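Local coordinates for PaaA (Enterobacter agglomerans, PDB 5FF5), which carries out post-translational Claisen condensation and decarboxylation on the way to the bicyclic core of pantocin A, probably by adenylating its peptide substrate, at the interface of chains A and B. Coordinates in Å, arbitrary orientation; residue numbers count along the deposited sequence, not the author numbering. Chains: chain A/B, PaaA.

The interface of chains A and B. Residues chain A 335, 338-339, 342, 351-352, 357, 368; chain B 361-364.
In the two-fold symmetric dimer of the deposited assembly, which may be the functional form of this ThiF/E1-like enzyme, B:Phe364 illustrates how one loop can seat an aromatic side chain in the partner at one patch of a larger interface: its ring enters a pocket between helix 326-345, strand 355-360 and the loop bearing A:His351 and A:Leu352. The benzyl group, with CG beside its own backbone N (chi1 -72°), crosses A:Phe357 obliquely. B:Phe364 CD1 lies over one face of that ring, nearer the rim than the centre, 3.6 Å from A:Phe357 CE2. At the far tip, B:Phe364 CZ meets the A:Ile335 methyl CG2 at 3.5 Å. A:Leu352 CD1 approaches B:Phe364 CE2 at 3.8 Å, its side chain running nearly perpendicular.

A:Gln339 comes tip to tip against the ring edge, its NE2 3.6 Å from B:Phe364 CE2 and its amide plane turned 69° from the ring. A:Gln339 OE1, the carbonyl oxygen of this amide, accepts a hydrogen bond from A:Leu352 N at 3.1 Å, nearly straight at the hydrogen although the donor sits above the carbonyl plane; it ties helix to loop and would limit rotation of the amide.

Farther out, A:His351 sets CB against the ring edge in plane, while its imidazole faces the backbone of B:Asp363. The backbone O of B:Asp363 stands above the imidazole plane, offset toward the rim, 3.2 Å from A:His351 NE2; it packs over the ring face and is not a hydrogen bond. At the rim, A:Asp338 and A:Lys342 form a loose salt bridge within chain A, beside the backbone carbonyl of B:Leu361.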
# COMPACT_ATOMS: atom_id res chain seq x y z
N ILE A 335 4.66 -0.82 4.73
CA ILE A 335 6.02 -0.98 5.22
C ILE A 335 6.02 -1.89 6.45
O ILE A 335 6.83 -2.81 6.57
CB ILE A 335 6.64 0.35 5.58
CG1 ILE A 335 6.53 1.31 4.40
CG2 ILE A 335 8.08 0.18 6.01
CD1 ILE A 335 7.20 2.63 4.64
N ASP A 338 4.87 -5.67 5.47
CA ASP A 338 5.98 -6.34 4.81
C ASP A 338 7.07 -6.72 5.82
O ASP A 338 7.55 -7.85 5.81
CB ASP A 338 6.55 -5.48 3.70
CG ASP A 338 7.71 -6.18 2.95
OD1 ASP A 338 7.42 -7.10 2.13
OD2 ASP A 338 8.89 -5.80 3.14
N GLN A 339 7.45 -5.78 6.69
CA GLN A 339 8.48 -6.05 7.71
C GLN A 339 8.03 -7.07 8.74
O GLN A 339 8.82 -7.88 9.21
CB GLN A 339 8.91 -4.78 8.43
CG GLN A 339 9.68 -3.79 7.57
CD GLN A 339 10.94 -4.38 6.97
OE1 GLN A 339 11.90 -4.68 7.69
NE2 GLN A 339 10.96 -4.51 5.64
N LYS A 342 8.02 -10.55 6.82
CA LYS A 342 9.41 -11.02 6.70
C LYS A 342 9.99 -11.52 8.02
O LYS A 342 10.72 -12.50 8.02
CB LYS A 342 10.30 -9.92 6.14
CG LYS A 342 10.09 -9.60 4.68
CD LYS A 342 11.29 -8.86 4.15
CE LYS A 342 10.95 -7.86 3.05
NZ LYS A 342 10.57 -8.55 1.78
N HIS A 351 14.87 -5.24 7.17
CA HIS A 351 15.72 -4.10 7.44
C HIS A 351 15.51 -3.51 8.84
O HIS A 351 16.47 -3.28 9.58
CB HIS A 351 15.47 -3.03 6.41
CG HIS A 351 16.64 -2.12 6.22
ND1 HIS A 351 17.91 -2.58 5.99
CD2 HIS A 351 16.72 -0.77 6.25
CE1 HIS A 351 18.74 -1.56 5.87
NE2 HIS A 351 18.04 -0.45 6.03
N LEU A 352 14.25 -3.28 9.21
CA LEU A 352 13.91 -2.41 10.34
C LEU A 352 14.29 -2.89 11.74
O LEU A 352 14.09 -2.16 12.71
CB LEU A 352 12.41 -2.14 10.32
CG LEU A 352 12.09 -0.76 9.76
CD1 LEU A 352 12.92 -0.56 8.52
CD2 LEU A 352 10.61 -0.64 9.46
N PHE A 357 13.00 4.14 9.95
CA PHE A 357 13.06 4.69 8.58
C PHE A 357 12.12 5.88 8.48
O PHE A 357 10.95 5.79 8.85
CB PHE A 357 12.71 3.60 7.57
CG PHE A 357 12.65 4.07 6.15
CD1 PHE A 357 13.81 4.45 5.48
CD2 PHE A 357 11.44 4.12 5.47
CE1 PHE A 357 13.77 4.90 4.15
CE2 PHE A 357 11.38 4.56 4.14
CZ PHE A 357 12.55 4.95 3.48
N GLU A 368 17.79 6.97 7.65
CA GLU A 368 17.74 5.92 8.65
C GLU A 368 18.22 6.47 9.97
O GLU A 368 19.00 7.41 9.99
CB GLU A 368 18.60 4.72 8.28
CG GLU A 368 17.94 3.70 7.42
CD GLU A 368 18.80 2.47 7.24
OE1 GLU A 368 19.91 2.39 7.83
OE2 GLU A 368 18.37 1.57 6.50
N LEU B 361 12.23 -2.18 -1.22
CA LEU B 361 11.51 -2.57 -0.01
C LEU B 361 12.33 -3.56 0.80
O LEU B 361 11.87 -4.04 1.84
CB LEU B 361 10.15 -3.20 -0.32
CG LEU B 361 9.10 -2.36 -1.02
CD1 LEU B 361 7.78 -3.11 -0.99
CD2 LEU B 361 9.00 -0.96 -0.44
N GLN B 362 13.55 -3.83 0.36
CA GLN B 362 14.43 -4.74 1.08
C GLN B 362 15.32 -3.99 2.07
O GLN B 362 15.31 -4.30 3.25
CB GLN B 362 15.27 -5.55 0.10
CG GLN B 362 14.45 -6.54 -0.69
CD GLN B 362 15.29 -7.33 -1.68
OE1 GLN B 362 15.52 -6.89 -2.81
NE2 GLN B 362 15.74 -8.50 -1.26
N ASP B 363 16.08 -3.00 1.57
CA ASP B 363 17.01 -2.22 2.39
C ASP B 363 16.68 -0.73 2.43
O ASP B 363 17.48 0.07 2.89
CB ASP B 363 18.46 -2.41 1.91
CG ASP B 363 18.67 -2.10 0.39
OD1 ASP B 363 18.03 -1.18 -0.19
OD2 ASP B 363 19.54 -2.78 -0.22
N PHE B 364 15.53 -0.36 1.89
CA PHE B 364 15.00 1.00 1.98
C PHE B 364 15.92 2.10 1.48
O PHE B 364 15.85 3.24 1.96
CB PHE B 364 14.58 1.32 3.41
CG PHE B 364 13.34 0.60 3.81
CD1 PHE B 364 12.11 1.09 3.43
CD2 PHE B 364 13.40 -0.60 4.49
CE1 PHE B 364 10.96 0.40 3.74
CE2 PHE B 364 12.25 -1.29 4.81
CZ PHE B 364 11.03 -0.79 4.44